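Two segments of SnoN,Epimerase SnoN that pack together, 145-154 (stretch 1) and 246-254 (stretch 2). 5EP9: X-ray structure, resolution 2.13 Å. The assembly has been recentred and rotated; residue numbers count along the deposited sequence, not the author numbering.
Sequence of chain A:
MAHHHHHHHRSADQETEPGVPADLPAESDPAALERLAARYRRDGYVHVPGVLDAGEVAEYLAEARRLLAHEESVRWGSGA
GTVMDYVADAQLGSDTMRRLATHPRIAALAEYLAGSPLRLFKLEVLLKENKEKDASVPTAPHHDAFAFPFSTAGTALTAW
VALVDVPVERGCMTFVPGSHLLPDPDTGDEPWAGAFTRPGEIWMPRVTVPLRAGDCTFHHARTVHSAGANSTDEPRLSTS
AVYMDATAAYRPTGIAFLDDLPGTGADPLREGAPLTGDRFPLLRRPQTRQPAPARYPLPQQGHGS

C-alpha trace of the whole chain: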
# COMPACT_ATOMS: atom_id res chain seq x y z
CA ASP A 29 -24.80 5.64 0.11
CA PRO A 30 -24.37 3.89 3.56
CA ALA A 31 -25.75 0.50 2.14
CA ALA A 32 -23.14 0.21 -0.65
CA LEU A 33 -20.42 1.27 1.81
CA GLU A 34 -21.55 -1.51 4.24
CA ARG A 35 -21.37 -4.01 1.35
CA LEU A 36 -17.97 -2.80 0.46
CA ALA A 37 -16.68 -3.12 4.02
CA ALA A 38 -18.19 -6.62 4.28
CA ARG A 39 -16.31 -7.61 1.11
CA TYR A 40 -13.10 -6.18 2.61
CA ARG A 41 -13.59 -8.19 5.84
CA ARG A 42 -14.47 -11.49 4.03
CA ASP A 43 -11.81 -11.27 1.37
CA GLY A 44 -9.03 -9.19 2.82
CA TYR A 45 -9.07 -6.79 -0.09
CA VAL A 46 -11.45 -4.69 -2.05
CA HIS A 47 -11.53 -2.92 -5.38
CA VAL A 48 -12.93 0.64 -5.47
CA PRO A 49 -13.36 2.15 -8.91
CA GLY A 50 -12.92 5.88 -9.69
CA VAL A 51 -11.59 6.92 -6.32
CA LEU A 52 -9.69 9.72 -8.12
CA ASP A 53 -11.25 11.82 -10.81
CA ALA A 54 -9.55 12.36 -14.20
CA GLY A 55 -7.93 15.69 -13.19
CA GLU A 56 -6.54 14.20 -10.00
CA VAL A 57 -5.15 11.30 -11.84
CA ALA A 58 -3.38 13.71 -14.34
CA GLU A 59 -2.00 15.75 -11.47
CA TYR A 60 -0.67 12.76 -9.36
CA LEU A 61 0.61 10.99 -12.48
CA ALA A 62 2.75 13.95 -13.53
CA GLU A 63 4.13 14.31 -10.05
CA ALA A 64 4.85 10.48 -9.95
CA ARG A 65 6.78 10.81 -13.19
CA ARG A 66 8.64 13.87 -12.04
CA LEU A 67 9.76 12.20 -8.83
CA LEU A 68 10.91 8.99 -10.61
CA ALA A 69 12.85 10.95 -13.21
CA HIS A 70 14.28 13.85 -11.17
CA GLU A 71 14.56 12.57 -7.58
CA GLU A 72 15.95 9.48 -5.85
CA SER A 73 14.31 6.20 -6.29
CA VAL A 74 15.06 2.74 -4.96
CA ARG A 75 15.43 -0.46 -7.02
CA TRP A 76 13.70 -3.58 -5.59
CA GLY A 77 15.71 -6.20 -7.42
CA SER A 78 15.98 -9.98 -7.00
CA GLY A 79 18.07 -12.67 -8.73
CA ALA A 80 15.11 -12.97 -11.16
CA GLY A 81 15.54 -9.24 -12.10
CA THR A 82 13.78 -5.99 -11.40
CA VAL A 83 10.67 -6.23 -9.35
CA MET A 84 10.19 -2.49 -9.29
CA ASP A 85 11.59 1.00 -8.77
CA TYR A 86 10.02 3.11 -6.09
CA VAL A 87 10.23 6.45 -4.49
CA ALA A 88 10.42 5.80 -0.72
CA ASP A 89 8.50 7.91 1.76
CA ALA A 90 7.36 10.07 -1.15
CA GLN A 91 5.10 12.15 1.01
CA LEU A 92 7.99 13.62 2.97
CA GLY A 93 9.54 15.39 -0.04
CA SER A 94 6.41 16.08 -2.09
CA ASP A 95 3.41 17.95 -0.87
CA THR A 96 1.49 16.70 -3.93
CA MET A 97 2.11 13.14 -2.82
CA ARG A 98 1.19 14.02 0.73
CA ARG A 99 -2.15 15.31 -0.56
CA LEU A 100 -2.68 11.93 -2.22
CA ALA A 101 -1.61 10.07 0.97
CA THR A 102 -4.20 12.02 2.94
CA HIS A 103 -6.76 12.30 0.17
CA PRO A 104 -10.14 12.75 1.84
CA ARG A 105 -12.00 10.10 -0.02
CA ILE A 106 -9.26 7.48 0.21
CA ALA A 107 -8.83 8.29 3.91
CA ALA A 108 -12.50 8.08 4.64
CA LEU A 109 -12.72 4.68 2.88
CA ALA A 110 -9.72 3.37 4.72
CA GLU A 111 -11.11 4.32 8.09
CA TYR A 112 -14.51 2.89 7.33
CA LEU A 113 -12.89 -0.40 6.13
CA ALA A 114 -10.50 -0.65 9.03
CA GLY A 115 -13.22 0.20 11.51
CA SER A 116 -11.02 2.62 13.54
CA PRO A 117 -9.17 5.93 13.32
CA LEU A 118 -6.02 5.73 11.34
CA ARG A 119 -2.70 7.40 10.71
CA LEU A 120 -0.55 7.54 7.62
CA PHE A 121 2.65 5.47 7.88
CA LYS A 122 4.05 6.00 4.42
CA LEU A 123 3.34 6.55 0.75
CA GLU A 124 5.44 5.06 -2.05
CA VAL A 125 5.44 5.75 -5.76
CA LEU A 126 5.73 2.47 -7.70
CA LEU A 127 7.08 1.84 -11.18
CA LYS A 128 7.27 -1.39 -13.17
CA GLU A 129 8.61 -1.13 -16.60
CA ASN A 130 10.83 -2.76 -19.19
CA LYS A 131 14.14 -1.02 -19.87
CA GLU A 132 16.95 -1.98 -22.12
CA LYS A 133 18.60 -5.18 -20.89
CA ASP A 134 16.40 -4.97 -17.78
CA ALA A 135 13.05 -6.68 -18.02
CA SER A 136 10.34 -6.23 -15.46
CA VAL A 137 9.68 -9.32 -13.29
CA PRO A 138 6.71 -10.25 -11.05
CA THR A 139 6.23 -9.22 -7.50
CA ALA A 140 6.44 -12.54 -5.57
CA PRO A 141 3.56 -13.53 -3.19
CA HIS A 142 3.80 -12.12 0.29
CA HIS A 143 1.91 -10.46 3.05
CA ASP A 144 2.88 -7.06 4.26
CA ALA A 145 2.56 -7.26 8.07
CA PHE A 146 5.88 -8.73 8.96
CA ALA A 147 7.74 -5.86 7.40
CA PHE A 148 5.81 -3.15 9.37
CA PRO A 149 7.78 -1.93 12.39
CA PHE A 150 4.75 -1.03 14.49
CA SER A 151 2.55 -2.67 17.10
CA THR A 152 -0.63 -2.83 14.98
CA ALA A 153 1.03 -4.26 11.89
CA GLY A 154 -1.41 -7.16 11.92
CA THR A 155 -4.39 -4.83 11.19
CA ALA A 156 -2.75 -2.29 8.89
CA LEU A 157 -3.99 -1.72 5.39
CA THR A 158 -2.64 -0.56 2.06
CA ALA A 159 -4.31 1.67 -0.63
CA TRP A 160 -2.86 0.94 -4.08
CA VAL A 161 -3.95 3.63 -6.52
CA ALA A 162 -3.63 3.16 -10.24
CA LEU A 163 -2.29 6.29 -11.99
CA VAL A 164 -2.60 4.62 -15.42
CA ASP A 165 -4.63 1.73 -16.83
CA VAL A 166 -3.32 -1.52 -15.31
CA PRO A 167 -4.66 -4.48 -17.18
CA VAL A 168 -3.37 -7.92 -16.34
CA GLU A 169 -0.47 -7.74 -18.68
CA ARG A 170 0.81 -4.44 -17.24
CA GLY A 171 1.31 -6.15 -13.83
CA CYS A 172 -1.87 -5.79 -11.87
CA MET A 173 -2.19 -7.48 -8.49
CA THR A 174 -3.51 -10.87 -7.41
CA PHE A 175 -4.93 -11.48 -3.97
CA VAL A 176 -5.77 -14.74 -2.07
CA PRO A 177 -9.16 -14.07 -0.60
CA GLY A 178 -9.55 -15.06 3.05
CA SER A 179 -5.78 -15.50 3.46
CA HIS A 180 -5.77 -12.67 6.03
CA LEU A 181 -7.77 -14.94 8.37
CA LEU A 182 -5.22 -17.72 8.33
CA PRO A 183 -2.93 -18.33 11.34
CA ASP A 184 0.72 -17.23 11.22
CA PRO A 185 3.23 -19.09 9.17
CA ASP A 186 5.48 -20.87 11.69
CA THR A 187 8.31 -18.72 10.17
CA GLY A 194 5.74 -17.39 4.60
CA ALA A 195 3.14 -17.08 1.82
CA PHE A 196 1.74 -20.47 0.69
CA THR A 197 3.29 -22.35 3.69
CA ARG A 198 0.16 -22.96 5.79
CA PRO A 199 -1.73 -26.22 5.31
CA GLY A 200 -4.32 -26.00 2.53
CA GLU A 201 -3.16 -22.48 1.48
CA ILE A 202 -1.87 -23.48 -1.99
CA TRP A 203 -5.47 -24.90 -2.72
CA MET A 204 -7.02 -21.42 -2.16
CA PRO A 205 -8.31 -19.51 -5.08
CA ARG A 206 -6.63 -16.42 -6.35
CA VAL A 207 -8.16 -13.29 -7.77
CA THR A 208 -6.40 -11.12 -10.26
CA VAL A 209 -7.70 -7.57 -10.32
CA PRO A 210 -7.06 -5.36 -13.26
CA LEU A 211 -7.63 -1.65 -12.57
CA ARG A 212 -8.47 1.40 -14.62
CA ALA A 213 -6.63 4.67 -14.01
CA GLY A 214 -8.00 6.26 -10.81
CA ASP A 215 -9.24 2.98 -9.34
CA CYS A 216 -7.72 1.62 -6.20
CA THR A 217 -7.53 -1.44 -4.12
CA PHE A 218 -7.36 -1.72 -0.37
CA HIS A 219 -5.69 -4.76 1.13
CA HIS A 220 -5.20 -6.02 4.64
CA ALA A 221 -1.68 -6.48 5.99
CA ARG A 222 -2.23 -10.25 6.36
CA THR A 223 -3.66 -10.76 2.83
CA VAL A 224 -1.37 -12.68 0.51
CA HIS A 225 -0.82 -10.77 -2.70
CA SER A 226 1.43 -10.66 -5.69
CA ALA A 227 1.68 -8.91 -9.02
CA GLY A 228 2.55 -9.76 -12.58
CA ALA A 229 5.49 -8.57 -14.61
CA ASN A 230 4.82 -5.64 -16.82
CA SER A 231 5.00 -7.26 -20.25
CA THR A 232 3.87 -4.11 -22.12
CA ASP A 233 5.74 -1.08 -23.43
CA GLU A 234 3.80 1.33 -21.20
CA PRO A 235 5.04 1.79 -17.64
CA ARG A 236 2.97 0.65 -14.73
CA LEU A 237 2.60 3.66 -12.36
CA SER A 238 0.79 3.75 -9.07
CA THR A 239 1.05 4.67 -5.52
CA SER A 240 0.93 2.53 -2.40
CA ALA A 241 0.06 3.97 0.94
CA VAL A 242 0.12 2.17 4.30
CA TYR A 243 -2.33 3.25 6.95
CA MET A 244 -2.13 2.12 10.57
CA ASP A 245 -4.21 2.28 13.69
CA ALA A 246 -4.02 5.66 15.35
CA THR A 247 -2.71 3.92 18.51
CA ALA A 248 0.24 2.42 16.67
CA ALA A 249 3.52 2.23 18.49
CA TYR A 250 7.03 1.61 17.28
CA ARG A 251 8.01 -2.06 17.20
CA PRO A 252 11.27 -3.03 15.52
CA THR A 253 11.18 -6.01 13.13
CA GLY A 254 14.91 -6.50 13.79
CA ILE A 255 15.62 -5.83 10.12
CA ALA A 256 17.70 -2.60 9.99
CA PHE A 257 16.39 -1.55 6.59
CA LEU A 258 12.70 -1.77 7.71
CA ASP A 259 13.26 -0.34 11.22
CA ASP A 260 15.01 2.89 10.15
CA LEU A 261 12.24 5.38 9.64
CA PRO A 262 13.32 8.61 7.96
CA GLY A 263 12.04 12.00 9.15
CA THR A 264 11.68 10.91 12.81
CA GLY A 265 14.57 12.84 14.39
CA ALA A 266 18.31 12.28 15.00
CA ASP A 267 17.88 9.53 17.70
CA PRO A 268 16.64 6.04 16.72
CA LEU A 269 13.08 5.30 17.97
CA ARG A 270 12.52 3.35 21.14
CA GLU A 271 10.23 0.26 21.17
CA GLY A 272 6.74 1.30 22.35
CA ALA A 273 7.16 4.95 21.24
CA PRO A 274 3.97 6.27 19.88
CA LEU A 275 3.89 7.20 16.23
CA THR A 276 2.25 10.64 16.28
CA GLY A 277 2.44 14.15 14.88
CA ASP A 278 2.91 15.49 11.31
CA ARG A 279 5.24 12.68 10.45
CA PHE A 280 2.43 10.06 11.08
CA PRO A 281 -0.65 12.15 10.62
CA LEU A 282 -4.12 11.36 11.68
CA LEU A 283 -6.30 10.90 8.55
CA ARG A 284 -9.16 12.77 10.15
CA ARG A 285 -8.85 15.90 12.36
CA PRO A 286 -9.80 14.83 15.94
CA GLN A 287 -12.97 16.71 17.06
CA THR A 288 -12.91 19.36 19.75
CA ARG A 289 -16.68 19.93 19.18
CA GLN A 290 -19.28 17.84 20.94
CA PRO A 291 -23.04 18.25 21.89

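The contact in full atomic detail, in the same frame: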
# COMPACT_ATOMS: atom_id res chain seq x y z
N ALA A 145 2.46 -7.52 6.61
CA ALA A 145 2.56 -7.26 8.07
C ALA A 145 3.90 -7.41 8.72
O ALA A 145 4.31 -6.62 9.56
CB ALA A 145 1.56 -8.10 8.88
N PHE A 146 4.62 -8.41 8.30
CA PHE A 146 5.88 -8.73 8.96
C PHE A 146 6.98 -7.73 8.68
O PHE A 146 7.92 -7.65 9.42
CB PHE A 146 6.25 -10.19 8.63
CG PHE A 146 5.30 -11.25 9.36
CD1 PHE A 146 4.00 -10.88 9.86
CD2 PHE A 146 5.70 -12.61 9.55
CE1 PHE A 146 3.15 -11.79 10.50
CE2 PHE A 146 4.85 -13.52 10.19
CZ PHE A 146 3.58 -13.11 10.66
N ALA A 147 6.78 -6.88 7.69
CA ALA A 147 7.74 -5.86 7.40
C ALA A 147 7.42 -4.48 8.03
O ALA A 147 8.15 -3.49 7.79
CB ALA A 147 7.82 -5.71 5.88
N PHE A 148 6.29 -4.40 8.72
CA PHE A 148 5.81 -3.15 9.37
C PHE A 148 6.35 -3.06 10.81
O PHE A 148 6.04 -3.90 11.66
CB PHE A 148 4.28 -3.06 9.36
CG PHE A 148 3.65 -2.92 8.00
CD1 PHE A 148 4.35 -2.39 6.90
CD2 PHE A 148 2.35 -3.29 7.81
CE1 PHE A 148 3.75 -2.22 5.67
CE2 PHE A 148 1.76 -3.10 6.60
CZ PHE A 148 2.45 -2.56 5.54
N PRO A 149 7.24 -2.10 11.08
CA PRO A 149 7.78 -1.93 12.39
C PRO A 149 6.86 -1.13 13.35
O PRO A 149 7.27 -0.18 14.01
CB PRO A 149 9.07 -1.14 12.12
CG PRO A 149 8.62 -0.16 11.07
CD PRO A 149 7.69 -0.99 10.20
N PHE A 150 5.62 -1.59 13.48
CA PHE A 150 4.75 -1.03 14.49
C PHE A 150 3.83 -2.12 15.06
O PHE A 150 3.57 -3.16 14.46
CB PHE A 150 4.01 0.19 13.94
CG PHE A 150 3.34 0.00 12.60
CD1 PHE A 150 2.06 -0.52 12.55
CD2 PHE A 150 3.94 0.39 11.43
CE1 PHE A 150 1.39 -0.68 11.36
CE2 PHE A 150 3.31 0.21 10.24
CZ PHE A 150 2.03 -0.32 10.19
N SER A 151 3.29 -1.77 16.20
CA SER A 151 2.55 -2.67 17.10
C SER A 151 1.27 -3.21 16.49
O SER A 151 0.90 -4.31 16.77
CB SER A 151 2.26 -1.91 18.45
OG SER A 151 1.48 -0.73 18.21
N THR A 152 0.65 -2.44 15.60
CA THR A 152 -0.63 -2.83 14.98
C THR A 152 -0.50 -3.30 13.54
O THR A 152 -1.40 -3.20 12.76
CB THR A 152 -1.62 -1.68 15.06
OG1 THR A 152 -1.05 -0.54 14.40
CG2 THR A 152 -1.91 -1.33 16.52
N ALA A 153 0.70 -3.76 13.22
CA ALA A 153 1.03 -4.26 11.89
C ALA A 153 -0.00 -5.24 11.32
O ALA A 153 -0.37 -5.15 10.15
CB ALA A 153 2.39 -4.99 11.95
N GLY A 154 -0.42 -6.16 12.19
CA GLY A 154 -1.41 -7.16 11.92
C GLY A 154 -2.77 -6.67 11.47
O GLY A 154 -3.54 -7.46 10.92
N ALA A 246 -4.48 4.45 14.70
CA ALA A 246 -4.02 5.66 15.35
C ALA A 246 -3.28 5.43 16.69
O ALA A 246 -2.56 6.28 17.12
CB ALA A 246 -5.18 6.61 15.55
N THR A 247 -3.48 4.29 17.31
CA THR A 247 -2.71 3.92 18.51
C THR A 247 -1.40 3.16 18.24
O THR A 247 -0.81 2.62 19.12
CB THR A 247 -3.54 3.01 19.44
OG1 THR A 247 -3.84 1.77 18.78
CG2 THR A 247 -4.85 3.71 19.90
N ALA A 248 -1.00 3.07 17.00
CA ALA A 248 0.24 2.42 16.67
C ALA A 248 1.45 2.95 17.43
O ALA A 248 1.66 4.13 17.52
CB ALA A 248 0.52 2.54 15.19
N ALA A 249 2.24 2.00 17.89
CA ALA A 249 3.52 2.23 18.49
C ALA A 249 4.65 1.53 17.80
O ALA A 249 4.48 0.48 17.23
CB ALA A 249 3.53 1.90 20.04
N TYR A 250 5.84 2.14 17.94
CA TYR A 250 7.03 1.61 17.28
C TYR A 250 7.34 0.19 17.80
O TYR A 250 7.39 -0.02 19.00
CB TYR A 250 8.25 2.52 17.49
CG TYR A 250 9.48 2.07 16.71
CD1 TYR A 250 9.50 2.10 15.32
CD2 TYR A 250 10.65 1.69 17.36
CE1 TYR A 250 10.62 1.71 14.60
CE2 TYR A 250 11.80 1.32 16.65
CZ TYR A 250 11.76 1.32 15.29
OH TYR A 250 12.85 0.97 14.57
N ARG A 251 7.61 -0.69 16.87
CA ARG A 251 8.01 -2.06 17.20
C ARG A 251 9.00 -2.58 16.19
O ARG A 251 8.60 -2.96 15.11
CB ARG A 251 6.77 -3.00 17.25
CG ARG A 251 7.08 -4.35 17.93
CD ARG A 251 5.91 -5.33 17.99
NE ARG A 251 5.40 -5.63 16.67
CZ ARG A 251 4.22 -6.21 16.41
NH1 ARG A 251 3.38 -6.57 17.39
NH2 ARG A 251 3.88 -6.49 15.15
N PRO A 252 10.30 -2.61 16.52
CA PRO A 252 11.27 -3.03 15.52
C PRO A 252 11.06 -4.48 15.02
O PRO A 252 10.68 -5.34 15.78
CB PRO A 252 12.61 -2.94 16.23
CG PRO A 252 12.39 -2.27 17.52
CD PRO A 252 10.92 -2.35 17.81
N THR A 253 11.18 -4.67 13.74
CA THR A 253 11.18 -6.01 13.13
C THR A 253 12.49 -6.71 13.36
O THR A 253 12.57 -7.91 13.29
CB THR A 253 11.05 -5.97 11.61
OG1 THR A 253 12.18 -5.26 11.06
CG2 THR A 253 9.81 -5.23 11.20
N GLY A 254 13.54 -5.96 13.68
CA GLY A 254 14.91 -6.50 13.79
C GLY A 254 15.66 -6.46 12.47
O GLY A 254 16.83 -6.81 12.41
O HOH W 1 5.13 -6.44 12.28
O HOH W 2 6.98 -5.03 14.34
O HOH W 3 -0.63 -0.17 19.89

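How does stretch 2 first meet stretch 1? Thr247 and Ala248 approach the turn that runs from Phe150 to Ala153, a type I beta turn closed by Ala153 N donating to Phe150 O at 3.2 Å. The carbonyl of Thr247 reaches this turn through water 3, which donates to Thr247 O (2.9 Å) and also bonds Ser151 OG (2.8 Å). The methyl of Ala248 packs against two neighbours on the same side, with its CB 3.5 Å from Thr152 OG1 and 4.3 Å from Phe150 CD1.

What locks the backbones together at Ala249? Ser151 answers both polar groups of this residue: Ser151 N donates to Ala249 O at 2.7 Å, and Ala249 N donates to Ser151 OG at 2.9 Å, so a side chain serves where a sheet would use a carbonyl. The same Ala249 O lies 3.1 Å from Phe150 CA, a CA-H...O contact.

What backbone pairing forms around Tyr250? Phe150 and Tyr250 form a single beta bridge, with their CA atoms 4.5 Å apart, flanked by the Ser151–Ala249 bond and by Arg251 N donating to Pro149 O at 2.9 Å and a nearly straight 171°. Tyr250 sets out away from stretch 1, yet its ring returns to place CE1 4.1 Å from Pro149 CB.

How does Arg251 use its long side chain? Its guanidinium lies with one face over the carbonyls of Phe150 and Ser151; NH2 is 3.4 Å from Phe150 O, but the angle is too poor for a hydrogen bond. Water supplies better geometry: water 1 accepts from Arg251 NH2 (3.1 Å), and water 2 accepts from Arg251 NE (2.9 Å). Beyond Pro252, Thr253 closes the contact with its methyl, CG2 lying 3.5 Å from Phe146 O and 4.3 Å from Pro149 CB.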